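Side-chain contacts in polar amino acid ABC uptake transporter substrate binding protein (Streptococcus thermophilus LMG 18311, PDB 3HV1), which probably captures polar amino acids outside the cell membrane and delivers them to the membrane-spanning part of an ABC importer: residues M71-L76 and K95-F100; D140-S145 and D151-Q156; S162-A167 and L179-V184; Q166-L171 and D197-M202; T232-G237 and D250-Q255. All blocks are in the same frame, centred on the assembly; numbering follows the deposited sequence.

Contact 1. Residues M71-L76 and K95-F100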
# COMPACT_ATOMS: atom_id res chain seq x y z
N MSE A 71 18.29 -8.29 17.81
CA MSE A 71 17.44 -8.10 18.98
C MSE A 71 16.43 -6.97 18.83
O MSE A 71 15.78 -6.59 19.81
CB MSE A 71 18.31 -7.80 20.19
CG MSE A 71 19.19 -8.93 20.64
SE MSE A 71 18.19 -10.48 21.14
CE MSE A 71 17.10 -9.75 22.56
N LYS A 72 16.26 -6.46 17.62
CA LYS A 72 15.35 -5.34 17.41
C LYS A 72 13.91 -5.54 17.88
O LYS A 72 13.38 -4.67 18.56
CB LYS A 72 15.36 -4.90 15.94
CG LYS A 72 14.95 -5.96 14.94
CD LYS A 72 15.16 -5.43 13.53
CE LYS A 72 15.04 -6.54 12.50
NZ LYS A 72 16.13 -7.54 12.66
N GLU A 73 13.27 -6.64 17.51
CA GLU A 73 11.88 -6.84 17.94
C GLU A 73 11.79 -6.99 19.45
O GLU A 73 10.84 -6.53 20.08
CB GLU A 73 11.24 -8.08 17.30
CG GLU A 73 10.86 -7.95 15.84
CD GLU A 73 12.05 -8.14 14.93
OE1 GLU A 73 12.93 -8.96 15.26
OE2 GLU A 73 12.10 -7.48 13.87
N THR A 74 12.79 -7.65 20.03
CA THR A 74 12.80 -7.84 21.47
C THR A 74 12.95 -6.48 22.15
O THR A 74 12.21 -6.18 23.09
CB THR A 74 13.96 -8.74 21.89
OG1 THR A 74 13.80 -10.03 21.29
CG2 THR A 74 13.98 -8.89 23.42
N GLU A 75 13.89 -5.68 21.67
CA GLU A 75 14.13 -4.35 22.23
C GLU A 75 12.86 -3.51 22.17
O GLU A 75 12.55 -2.76 23.10
CB GLU A 75 15.23 -3.64 21.44
CG GLU A 75 16.62 -4.16 21.71
CD GLU A 75 17.23 -3.54 22.93
OE1 GLU A 75 17.65 -2.36 22.86
OE2 GLU A 75 17.29 -4.22 23.98
N LEU A 76 12.12 -3.64 21.08
CA LEU A 76 10.88 -2.89 20.88
C LEU A 76 9.78 -3.32 21.84
O LEU A 76 9.11 -2.50 22.46
CB LEU A 76 10.39 -3.08 19.44
CG LEU A 76 9.13 -2.31 19.04
CD1 LEU A 76 9.36 -0.81 19.15
CD2 LEU A 76 8.77 -2.70 17.62
N LYS A 95 5.34 -8.54 11.59
CA LYS A 95 4.00 -8.07 11.91
C LYS A 95 3.47 -8.73 13.17
O LYS A 95 2.56 -8.23 13.81
CB LYS A 95 3.06 -8.34 10.74
CG LYS A 95 3.37 -7.50 9.51
CD LYS A 95 2.36 -7.74 8.40
CE LYS A 95 0.97 -7.28 8.80
NZ LYS A 95 0.01 -7.38 7.67
N GLN A 96 4.06 -9.87 13.54
CA GLN A 96 3.63 -10.55 14.76
C GLN A 96 4.14 -9.76 15.96
O GLN A 96 3.58 -9.85 17.05
CB GLN A 96 4.17 -11.98 14.80
CG GLN A 96 3.63 -12.89 13.71
CD GLN A 96 2.11 -13.03 13.74
OE1 GLN A 96 1.38 -12.06 13.48
NE2 GLN A 96 1.62 -14.22 14.05
N SER A 97 5.18 -8.96 15.74
CA SER A 97 5.77 -8.16 16.81
C SER A 97 5.53 -6.66 16.73
O SER A 97 5.73 -5.94 17.71
CB SER A 97 7.28 -8.42 16.88
OG SER A 97 7.57 -9.76 17.23
N ALA A 98 5.09 -6.16 15.58
CA ALA A 98 4.88 -4.72 15.48
C ALA A 98 3.92 -4.24 14.40
O ALA A 98 3.52 -4.99 13.52
CB ALA A 98 6.24 -4.03 15.29
N ASP A 99 3.57 -2.96 14.51
CA ASP A 99 2.69 -2.29 13.55
C ASP A 99 3.58 -1.35 12.75
O ASP A 99 4.51 -0.76 13.29
CB ASP A 99 1.59 -1.52 14.27
CG ASP A 99 0.37 -2.37 14.56
OD1 ASP A 99 0.37 -3.56 14.18
OD2 ASP A 99 -0.60 -1.84 15.15
N PHE A 100 3.29 -1.20 11.46
CA PHE A 100 4.10 -0.37 10.57
C PHE A 100 3.47 0.90 10.05
O PHE A 100 2.26 0.99 9.88
CB PHE A 100 4.51 -1.20 9.36
CG PHE A 100 5.53 -2.25 9.65
CD1 PHE A 100 6.88 -1.97 9.50
CD2 PHE A 100 5.15 -3.52 10.08
CE1 PHE A 100 7.84 -2.93 9.77
CE2 PHE A 100 6.10 -4.49 10.35
CZ PHE A 100 7.45 -4.20 10.19

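Contact 2. Residues D140-S145 and D151-Q156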
# COMPACT_ATOMS: atom_id res chain seq x y z
N ASP A 140 22.05 -12.82 -6.10
CA ASP A 140 21.02 -13.85 -5.99
C ASP A 140 19.82 -13.59 -6.89
O ASP A 140 19.24 -14.52 -7.44
CB ASP A 140 20.55 -13.96 -4.53
CG ASP A 140 21.49 -14.81 -3.69
OD1 ASP A 140 22.70 -14.52 -3.67
OD2 ASP A 140 21.00 -15.77 -3.05
N ALA A 141 19.45 -12.32 -7.04
CA ALA A 141 18.31 -11.95 -7.87
C ALA A 141 18.64 -12.18 -9.34
O ALA A 141 17.78 -12.58 -10.12
CB ALA A 141 17.95 -10.49 -7.63
N PHE A 142 19.89 -11.91 -9.70
CA PHE A 142 20.35 -12.09 -11.06
C PHE A 142 20.13 -13.53 -11.50
O PHE A 142 19.66 -13.79 -12.61
CB PHE A 142 21.83 -11.76 -11.16
CG PHE A 142 22.42 -11.98 -12.52
CD1 PHE A 142 22.14 -11.10 -13.56
CD2 PHE A 142 23.28 -13.05 -12.75
CE1 PHE A 142 22.71 -11.28 -14.82
CE2 PHE A 142 23.86 -13.24 -14.01
CZ PHE A 142 23.57 -12.35 -15.04
N ASN A 143 20.47 -14.47 -10.62
CA ASN A 143 20.32 -15.89 -10.92
C ASN A 143 18.87 -16.38 -10.80
O ASN A 143 18.39 -17.10 -11.67
CB ASN A 143 21.19 -16.73 -9.98
CG ASN A 143 22.67 -16.47 -10.18
OD1 ASN A 143 23.18 -16.58 -11.29
ND2 ASN A 143 23.37 -16.15 -9.10
N ALA A 144 18.20 -15.97 -9.73
CA ALA A 144 16.81 -16.38 -9.48
C ALA A 144 15.84 -16.02 -10.60
O ALA A 144 14.87 -16.74 -10.83
CB ALA A 144 16.33 -15.78 -8.16
N SER A 145 16.10 -14.90 -11.27
CA SER A 145 15.25 -14.46 -12.37
C SER A 145 16.13 -14.17 -13.59
O SER A 145 16.33 -13.02 -13.96
CB SER A 145 14.49 -13.19 -11.98
OG SER A 145 13.78 -13.38 -10.76
N ASP A 151 19.92 -13.89 -18.98
CA ASP A 151 19.81 -14.45 -20.32
C ASP A 151 20.35 -13.55 -21.43
O ASP A 151 20.82 -14.04 -22.46
CB ASP A 151 18.35 -14.80 -20.65
CG ASP A 151 17.81 -15.91 -19.77
OD1 ASP A 151 18.62 -16.68 -19.21
OD2 ASP A 151 16.57 -16.01 -19.64
N VAL A 152 20.29 -12.24 -21.22
CA VAL A 152 20.74 -11.31 -22.25
C VAL A 152 22.18 -10.83 -22.16
O VAL A 152 22.78 -10.51 -23.18
CB VAL A 152 19.82 -10.08 -22.31
CG1 VAL A 152 18.44 -10.48 -22.78
CG2 VAL A 152 19.75 -9.42 -20.94
N VAL A 153 22.73 -10.76 -20.95
CA VAL A 153 24.10 -10.28 -20.79
C VAL A 153 25.14 -11.25 -21.34
O VAL A 153 24.89 -12.44 -21.49
CB VAL A 153 24.42 -10.00 -19.30
CG1 VAL A 153 23.38 -9.05 -18.72
CG2 VAL A 153 24.47 -11.29 -18.51
N ALA A 154 26.32 -10.71 -21.65
CA ALA A 154 27.41 -11.51 -22.19
C ALA A 154 27.80 -12.64 -21.23
O ALA A 154 27.95 -12.41 -20.03
CB ALA A 154 28.61 -10.62 -22.47
N ASN A 155 27.95 -13.84 -21.78
CA ASN A 155 28.34 -15.02 -21.00
C ASN A 155 27.26 -15.48 -20.01
O ASN A 155 27.45 -16.49 -19.33
CB ASN A 155 29.63 -14.74 -20.23
CG ASN A 155 30.79 -14.43 -21.15
OD1 ASN A 155 31.80 -13.86 -20.73
ND2 ASN A 155 30.66 -14.81 -22.42
N GLN A 156 26.15 -14.76 -19.95
CA GLN A 156 25.06 -15.11 -19.03
C GLN A 156 25.58 -15.23 -17.60
O GLN A 156 25.11 -16.07 -16.83
CB GLN A 156 24.40 -16.43 -19.44
CG GLN A 156 23.62 -16.39 -20.74
CD GLN A 156 24.52 -16.24 -21.95
OE1 GLN A 156 25.41 -17.05 -22.18
NE2 GLN A 156 24.28 -15.19 -22.73

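Contact 3. Residues S162-A167 and L179-V184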
# COMPACT_ATOMS: atom_id res chain seq x y z
N SER A 162 34.23 -7.38 -4.74
CA SER A 162 34.18 -7.40 -3.28
C SER A 162 33.61 -6.10 -2.74
O SER A 162 32.80 -6.11 -1.80
CB SER A 162 35.58 -7.62 -2.71
OG SER A 162 36.11 -8.87 -3.11
N THR A 163 34.01 -4.98 -3.33
CA THR A 163 33.54 -3.67 -2.90
C THR A 163 32.90 -2.90 -4.04
O THR A 163 33.20 -3.13 -5.21
CB THR A 163 34.70 -2.83 -2.34
OG1 THR A 163 35.67 -2.60 -3.38
CG2 THR A 163 35.39 -3.54 -1.18
N PHE A 164 32.00 -1.98 -3.69
CA PHE A 164 31.32 -1.16 -4.68
C PHE A 164 32.34 -0.26 -5.38
O PHE A 164 32.19 0.06 -6.55
CB PHE A 164 30.26 -0.29 -4.01
CG PHE A 164 29.58 0.65 -4.96
CD1 PHE A 164 28.60 0.19 -5.83
CD2 PHE A 164 29.92 2.00 -4.99
CE1 PHE A 164 27.98 1.06 -6.73
CE2 PHE A 164 29.31 2.88 -5.88
CZ PHE A 164 28.33 2.40 -6.75
N THR A 165 33.37 0.14 -4.63
CA THR A 165 34.41 1.01 -5.17
C THR A 165 35.13 0.37 -6.35
O THR A 165 35.29 1.00 -7.40
CB THR A 165 35.44 1.40 -4.07
OG1 THR A 165 36.50 2.16 -4.65
CG2 THR A 165 36.01 0.17 -3.39
N GLN A 166 35.55 -0.89 -6.20
CA GLN A 166 36.24 -1.59 -7.28
C GLN A 166 35.30 -1.69 -8.47
O GLN A 166 35.70 -1.48 -9.61
CB GLN A 166 36.62 -3.01 -6.86
CG GLN A 166 37.33 -3.13 -5.53
CD GLN A 166 37.49 -4.58 -5.11
OE1 GLN A 166 36.57 -5.39 -5.28
NE2 GLN A 166 38.66 -4.92 -4.56
N ALA A 167 34.05 -2.04 -8.20
CA ALA A 167 33.05 -2.19 -9.25
C ALA A 167 32.93 -0.90 -10.06
O ALA A 167 32.96 -0.93 -11.29
CB ALA A 167 31.70 -2.55 -8.63
N LEU A 179 26.46 -2.24 -13.96
CA LEU A 179 26.58 -2.70 -12.59
C LEU A 179 25.20 -2.86 -11.98
O LEU A 179 24.36 -1.96 -12.11
CB LEU A 179 27.39 -1.68 -11.79
CG LEU A 179 27.40 -1.76 -10.26
CD1 LEU A 179 27.97 -3.10 -9.82
CD2 LEU A 179 28.23 -0.62 -9.70
N LEU A 180 24.95 -3.99 -11.32
CA LEU A 180 23.68 -4.24 -10.66
C LEU A 180 23.95 -4.06 -9.17
O LEU A 180 24.83 -4.71 -8.62
CB LEU A 180 23.20 -5.67 -10.97
CG LEU A 180 21.81 -6.09 -10.48
CD1 LEU A 180 20.76 -5.29 -11.23
CD2 LEU A 180 21.60 -7.59 -10.71
N ILE A 181 23.20 -3.19 -8.51
CA ILE A 181 23.41 -2.93 -7.08
C ILE A 181 22.15 -2.31 -6.47
O ILE A 181 21.29 -1.83 -7.19
CB ILE A 181 24.61 -1.96 -6.90
CG1 ILE A 181 24.97 -1.80 -5.43
CG2 ILE A 181 24.27 -0.60 -7.50
CD1 ILE A 181 25.62 -3.01 -4.83
N ASP A 182 22.05 -2.33 -5.14
CA ASP A 182 20.88 -1.76 -4.47
C ASP A 182 20.77 -0.26 -4.76
O ASP A 182 21.77 0.45 -4.75
CB ASP A 182 20.96 -1.91 -2.95
CG ASP A 182 20.82 -3.35 -2.48
OD1 ASP A 182 19.99 -3.59 -1.58
OD2 ASP A 182 21.54 -4.23 -2.99
N ARG A 183 19.55 0.20 -4.99
CA ARG A 183 19.29 1.61 -5.24
C ARG A 183 19.92 2.44 -4.12
O ARG A 183 20.63 3.41 -4.40
CB ARG A 183 17.79 1.86 -5.27
CG ARG A 183 17.40 3.29 -5.55
CD ARG A 183 15.94 3.53 -5.22
NE ARG A 183 15.49 4.83 -5.68
CZ ARG A 183 14.27 5.32 -5.46
NH1 ARG A 183 13.38 4.60 -4.78
NH2 ARG A 183 13.94 6.51 -5.94
N VAL A 184 19.68 2.08 -2.86
CA VAL A 184 20.25 2.86 -1.75
C VAL A 184 21.77 3.06 -1.84
O VAL A 184 22.28 4.11 -1.43
CB VAL A 184 19.95 2.26 -0.34
CG1 VAL A 184 18.51 2.51 0.04
CG2 VAL A 184 20.30 0.77 -0.29

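Contact 4. Residues Q166-L171 and D197-M202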
# COMPACT_ATOMS: atom_id res chain seq x y z
N GLN A 166 35.55 -0.89 -6.20
CA GLN A 166 36.24 -1.59 -7.28
C GLN A 166 35.30 -1.69 -8.47
O GLN A 166 35.70 -1.48 -9.61
CB GLN A 166 36.62 -3.01 -6.86
CG GLN A 166 37.33 -3.13 -5.53
CD GLN A 166 37.49 -4.58 -5.11
OE1 GLN A 166 36.57 -5.39 -5.28
NE2 GLN A 166 38.66 -4.92 -4.56
N ALA A 167 34.05 -2.04 -8.20
CA ALA A 167 33.05 -2.19 -9.25
C ALA A 167 32.93 -0.90 -10.06
O ALA A 167 32.96 -0.93 -11.29
CB ALA A 167 31.70 -2.55 -8.63
N LEU A 168 32.82 0.24 -9.38
CA LEU A 168 32.70 1.52 -10.06
C LEU A 168 33.96 1.84 -10.87
O LEU A 168 33.88 2.32 -11.99
CB LEU A 168 32.45 2.64 -9.04
CG LEU A 168 32.13 4.01 -9.64
CD1 LEU A 168 30.84 3.90 -10.45
CD2 LEU A 168 31.98 5.06 -8.55
N ILE A 169 35.14 1.56 -10.30
CA ILE A 169 36.38 1.81 -11.01
C ILE A 169 36.30 1.14 -12.38
O ILE A 169 36.59 1.75 -13.40
CB ILE A 169 37.60 1.26 -10.23
CG1 ILE A 169 37.87 2.14 -9.01
CG2 ILE A 169 38.83 1.21 -11.14
CD1 ILE A 169 38.96 1.64 -8.09
N ASP A 170 35.90 -0.12 -12.39
CA ASP A 170 35.79 -0.86 -13.64
C ASP A 170 34.67 -0.34 -14.54
O ASP A 170 34.78 -0.41 -15.76
CB ASP A 170 35.60 -2.35 -13.35
CG ASP A 170 36.90 -3.02 -12.90
OD1 ASP A 170 37.90 -2.31 -12.68
OD2 ASP A 170 36.91 -4.26 -12.78
N LEU A 171 33.59 0.17 -13.95
CA LEU A 171 32.50 0.70 -14.77
C LEU A 171 33.02 1.98 -15.43
O LEU A 171 32.74 2.22 -16.59
CB LEU A 171 31.26 1.02 -13.91
CG LEU A 171 30.01 1.47 -14.68
CD1 LEU A 171 29.44 0.29 -15.48
CD2 LEU A 171 28.95 1.99 -13.72
N ASP A 197 24.78 12.59 -12.06
CA ASP A 197 24.28 12.95 -13.39
C ASP A 197 25.09 12.45 -14.57
O ASP A 197 24.80 12.80 -15.71
CB ASP A 197 24.05 14.46 -13.51
CG ASP A 197 25.27 15.27 -13.15
OD1 ASP A 197 26.39 14.71 -13.13
OD2 ASP A 197 25.10 16.48 -12.88
N GLN A 198 26.12 11.64 -14.31
CA GLN A 198 26.91 11.08 -15.40
C GLN A 198 26.52 9.61 -15.59
O GLN A 198 27.12 8.90 -16.40
CB GLN A 198 28.41 11.19 -15.10
CG GLN A 198 28.93 12.63 -15.17
CD GLN A 198 30.40 12.73 -14.82
OE1 GLN A 198 31.26 12.18 -15.51
NE2 GLN A 198 30.70 13.44 -13.74
N TYR A 199 25.51 9.15 -14.84
CA TYR A 199 25.07 7.75 -14.92
C TYR A 199 23.58 7.57 -15.09
O TYR A 199 22.79 8.40 -14.66
CB TYR A 199 25.44 7.02 -13.62
CG TYR A 199 26.90 7.01 -13.32
CD1 TYR A 199 27.71 5.95 -13.73
CD2 TYR A 199 27.49 8.09 -12.66
CE1 TYR A 199 29.07 5.96 -13.49
CE2 TYR A 199 28.85 8.11 -12.41
CZ TYR A 199 29.64 7.04 -12.83
OH TYR A 199 30.99 7.06 -12.59
N ASN A 200 23.22 6.44 -15.70
CA ASN A 200 21.82 6.06 -15.86
C ASN A 200 21.65 5.07 -14.70
O ASN A 200 22.38 4.09 -14.62
CB ASN A 200 21.59 5.28 -17.16
CG ASN A 200 21.76 6.13 -18.40
OD1 ASN A 200 22.37 5.70 -19.37
ND2 ASN A 200 21.22 7.33 -18.37
N VAL A 201 20.72 5.35 -13.80
CA VAL A 201 20.45 4.47 -12.67
C VAL A 201 19.02 4.06 -12.89
O VAL A 201 18.09 4.83 -12.62
CB VAL A 201 20.58 5.21 -11.34
CG1 VAL A 201 20.44 4.23 -10.18
CG2 VAL A 201 21.92 5.94 -11.30
N MSE A 202 18.85 2.85 -13.40
CA MSE A 202 17.55 2.33 -13.77
C MSE A 202 17.05 1.14 -12.97
O MSE A 202 17.82 0.24 -12.64
CB MSE A 202 17.61 1.92 -15.25
CG MSE A 202 18.36 2.93 -16.14
SE MSE A 202 18.99 2.27 -17.82
CE MSE A 202 20.67 1.54 -17.28

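Contact 5. Residues T232-G237 and D250-Q255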
# COMPACT_ATOMS: atom_id res chain seq x y z
N THR A 232 3.55 15.92 5.80
CA THR A 232 3.84 17.31 6.10
C THR A 232 5.19 17.74 5.54
O THR A 232 5.31 18.83 4.96
CB THR A 232 3.80 17.55 7.63
OG1 THR A 232 2.49 17.22 8.12
CG2 THR A 232 4.08 19.00 7.95
N LEU A 233 6.20 16.89 5.69
CA LEU A 233 7.54 17.20 5.20
C LEU A 233 7.58 17.24 3.68
O LEU A 233 8.35 18.01 3.10
CB LEU A 233 8.56 16.17 5.71
CG LEU A 233 8.70 16.12 7.24
CD1 LEU A 233 9.66 14.99 7.63
CD2 LEU A 233 9.23 17.45 7.73
N TYR A 234 6.79 16.40 3.03
CA TYR A 234 6.76 16.42 1.57
C TYR A 234 6.06 17.70 1.10
O TYR A 234 6.47 18.32 0.12
CB TYR A 234 6.03 15.18 1.01
CG TYR A 234 6.39 14.93 -0.44
CD1 TYR A 234 7.61 14.34 -0.78
CD2 TYR A 234 5.58 15.39 -1.48
CE1 TYR A 234 8.01 14.23 -2.12
CE2 TYR A 234 5.96 15.28 -2.81
CZ TYR A 234 7.18 14.71 -3.13
OH TYR A 234 7.56 14.63 -4.45
N LYS A 235 5.00 18.09 1.81
CA LYS A 235 4.25 19.31 1.47
C LYS A 235 5.09 20.57 1.64
O LYS A 235 5.00 21.49 0.83
CB LYS A 235 2.98 19.44 2.32
CG LYS A 235 1.70 18.94 1.66
CD LYS A 235 1.59 17.43 1.65
CE LYS A 235 0.20 16.98 1.21
NZ LYS A 235 -0.02 15.50 1.34
N ASN A 236 5.90 20.63 2.71
CA ASN A 236 6.71 21.82 2.93
C ASN A 236 8.10 21.78 2.29
O ASN A 236 8.87 22.72 2.43
CB ASN A 236 6.81 22.17 4.42
CG ASN A 236 7.69 21.22 5.21
OD1 ASN A 236 8.48 20.45 4.65
ND2 ASN A 236 7.57 21.28 6.54
N GLY A 237 8.41 20.69 1.59
CA GLY A 237 9.69 20.58 0.91
C GLY A 237 10.85 19.95 1.65
O GLY A 237 11.88 19.64 1.05
N ASP A 250 14.42 12.33 -5.57
CA ASP A 250 13.26 12.24 -4.69
C ASP A 250 12.79 10.79 -4.59
O ASP A 250 12.25 10.23 -5.55
CB ASP A 250 12.14 13.13 -5.25
CG ASP A 250 10.87 13.09 -4.43
OD1 ASP A 250 10.86 12.43 -3.37
OD2 ASP A 250 9.88 13.74 -4.85
N VAL A 251 12.98 10.18 -3.42
CA VAL A 251 12.59 8.78 -3.24
C VAL A 251 11.22 8.56 -2.60
O VAL A 251 10.84 7.44 -2.31
CB VAL A 251 13.64 8.04 -2.38
CG1 VAL A 251 15.01 8.20 -3.00
CG2 VAL A 251 13.62 8.57 -0.95
N ALA A 252 10.47 9.63 -2.41
CA ALA A 252 9.15 9.52 -1.78
C ALA A 252 8.21 8.55 -2.48
O ALA A 252 8.10 8.54 -3.70
CB ALA A 252 8.50 10.90 -1.72
N THR A 253 7.54 7.73 -1.68
CA THR A 253 6.56 6.78 -2.19
C THR A 253 5.28 7.57 -2.42
O THR A 253 5.15 8.69 -1.94
CB THR A 253 6.24 5.69 -1.16
OG1 THR A 253 5.84 6.31 0.06
CG2 THR A 253 7.46 4.78 -0.92
N ASP A 254 4.34 6.99 -3.15
CA ASP A 254 3.08 7.68 -3.38
C ASP A 254 2.38 7.98 -2.05
O ASP A 254 1.72 9.01 -1.92
CB ASP A 254 2.18 6.84 -4.29
CG ASP A 254 2.67 6.83 -5.73
OD1 ASP A 254 3.30 7.82 -6.15
OD2 ASP A 254 2.42 5.84 -6.44
N GLN A 255 2.53 7.10 -1.06
CA GLN A 255 1.91 7.34 0.24
C GLN A 255 2.44 8.62 0.88
O GLN A 255 1.66 9.43 1.41
CB GLN A 255 2.13 6.15 1.18
CG GLN A 255 1.35 4.90 0.78
CD GLN A 255 2.18 3.92 -0.01
OE1 GLN A 255 3.07 4.30 -0.76
NE2 GLN A 255 1.88 2.64 0.16

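Contact 1. Residues M71-L76 and K95-F100
Two first torsions set up the meeting of Glu73 with Ser97 and of Leu76 with Ala98. In Glu73, CG stands anti to the carbonyl carbon (chi1 -75°), which starts the chain toward the loop, and a bend at chi2 (80°) then turns the carboxylate off to one side. The aliphatic part of the residue is therefore what touches: CG lies 3.8 Å from Ser97 CB, and Glu73 CB is 4.0 Å from Ser97 OG. In Leu76 the branch leaves opposite the backbone N (chi1 -177°), and a single methyl, CD2, reaches the methyl of Ala98, with 3.7 Å between Leu76 CD2 and Ala98 CB. No hydrogen bond crosses between the segments; Glu73 touches through CB and CG alone, in van der Waals contact with Ser97 CB and the flank of its OG, and the polar ends of both residues are used elsewhere. Glu73 OE2 is hydrogen-bonded to Tyr88 OH, while Ser97 OG bonds to Lys77 NZ, one residue beyond Leu76. The example illustrates how a polar side chain can pack by its methylene groups while its charged end serves another partner. Helix 72-78 thus rests, one turn apart at Glu73 and Leu76, on the loop that leads from helix 92-95 into strand 99-100. Arg94 of that helix also touches Glu73, and Ile84 of strand 83-84, itself part of the mixed sheet, touches Leu76.

Contact 2. Residues D140-S145 and D151-Q156
Apolar packing between Phe142 and Val153 carries this contact, and the two side chains approach from opposite directions. The phenyl group leaves the helix with CG anti to the backbone N (chi1 177°), a torsion that extends the ring across to the loop. It arrives edge first: Val153 CG2 lies in the plane of the ring, 3.7 Å from Phe142 CZ and 4.1 Å from Phe142 CE1, so one methyl of the valine meets the far rim of the ring.

The carbonyl oxygen of Gln156 also lies near the ring plane, at the edge, in a loose van der Waals approach 4.2 Å from Phe142 CE2; no polar bond joins the segments. Within the loop, Gln156 N donates to Val153 O at 3.1 Å and closes a type II beta turn with Ala154 and Asn155 at its corners.

Leu130 of strand 130-133 touches both Phe142 and Val153, and Tyr206 also touches Phe142. Helix 137-144 is in this way joined to the loop that precedes strand 158-161. An aromatic residue packed between a helix, a loop and strand 130-133, which runs parallel to strand 158-161 in the sheet, is plain hydrophobic packing within the alpha/beta architecture of a family 3 solute-binding protein.

Contact 3. Residues S162-A167 and L179-V184
The Phe164 ring meets the strand obliquely, presenting neither a clean face nor a clean edge to its two aliphatic partners, while elsewhere it stacks with the ring of Tyr189 from helix 183-192. Leu179 makes the closer approach, its CD2 methyl 3.4 Å from Phe164 CE1. Ile181, two residues along the strand, adds its CG2 methyl at 4.1 Å from the same Phe164 CE1. Both aliphatic side chains run at about a right angle to the phenylalanine. With CG placed opposite the backbone N (chi1 176°), the phenyl group reaches from the first turn of the helix to the sheet.

Strand 158-161, helix 164-173 and strand 178-182 form a beta-alpha-beta crossover; strand 130-133 lies between the two strands in the sheet and pairs in parallel with each. One turn further along the helix, Ala167 CB meets both methyls of the leucine, 4.0 Å from Leu179 CD1 and 4.1 Å from Leu179 CD2, the methyl that also touches the ring. At the helix start, Thr163 and Gln166 fit a capping box: Thr163 N donates to Gln166 OE1 at 3.2 Å from above the amide carbonyl plane, while the return bond from Gln166 N to Thr163 OG1 is less certain because the position of OG1 is doubtful.

Contact 4. Residues Q166-L171 and D197-M202
Tyr199 lies alongside Leu171 and overlaps it lengthwise, the two side chains sliding past each other in opposite directions. The leucine touches through one methyl: Leu171 CD2 is 4.0 Å from Tyr199 CE1 and 4.1 Å from Tyr199 CD1, an oblique approach to the flank of the ring. One turn earlier in the helix, Leu168 comes to the outer end of the same ring. Its CD1 methyl is 3.8 Å from Tyr199 OH and 4.1 Å from Tyr199 CE1, and the carbon CE1 is therefore shared by the two leucines.

Torsions explain the convergence. Both leucines carry CG opposite the backbone N (chi1 -172° in Leu168 and -175° in Leu171), which throws their branches forward to the tyrosine, whereas in Tyr199 CG stands anti to the carbonyl carbon (chi1 -59°) and the ring extends from the strand to the helix.

Although the hydroxyl lies beside a methyl group, it has a polar partner: Tyr199 OH is hydrogen-bonded to Asn172 OD1, on the helix residue directly after Leu171. The leucines line the CD1-CE1 side of the ring out to the hydroxyl, which is tied to the same helix. Leu190 of helix 183-192 touches both Leu168 and Tyr199, so a second helix shares this buried cluster. A tyrosine from a sheet strand bridging to leucines one helical turn apart is a worked case of helix-on-sheet packing, here in one of the two alpha/beta lobes expected of a periplasmic-binding-protein fold.

Contact 5. Residues T232-G237 and D250-Q255
Asp250 OD2 accepts a short hydrogen bond, 2.5 Å, from Tyr234 OH, the polar link between helix 220-236 and the loop that follows helix 238-247. The phenol donates to the syn lone pair of OD2, on the side of the other carboxylate oxygen. Tyrosine and aspartate come from opposite directions, and the carboxylate carbon lies in the plane of the ring at its edge; the planes of ring and carboxylate are tilted 28° to each other.

The second oxygen is engaged too. Asp250 OD1 accepts from Ala252 N at 3.0 Å, from above the carboxylate plane, an Asx turn. Ala252, the donor residue, also packs obliquely on the tyrosine ring, its CB 3.4 Å from Tyr234 CE1 and 3.7 Å from Tyr234 CD1. With CG of Asp250 anti to its own nitrogen (chi1 179°), the carboxylate can reach both donors.

Phe239 of helix 238-247 touches both Tyr234 and Ala252, and Lys257 also packs on the tyrosine. Because each carboxylate oxygen has a donor, the rotation of the group is fixed from two sides. Such pairing would be expected to favour the ionised aspartate and to polarise the phenol O-H, consistent with a short, strong bond from phenol to carboxylate in a partly exposed contact.

Contacts 2, 3 and 4 are buried and lie on the same side of the chain's centre, whereas contact 5 is at the surface and contact 1 is only partly buried. Contacts 3 and 4 are the closest pair, with centres about 9 Å apart; both use helix 164-173, the first against strand 178-182 and the second against strand 199-203. Contact 2 touches contact 3 through Phe142 and Leu180. Contact 5 meets contact 3 where Arg183 packs on Val251, despite centres about 27 Å apart. Chemistry follows position: carbon packing joins the segments in contacts 1 to 4, and a hydrogen bond crosses between segments in contact 5 alone.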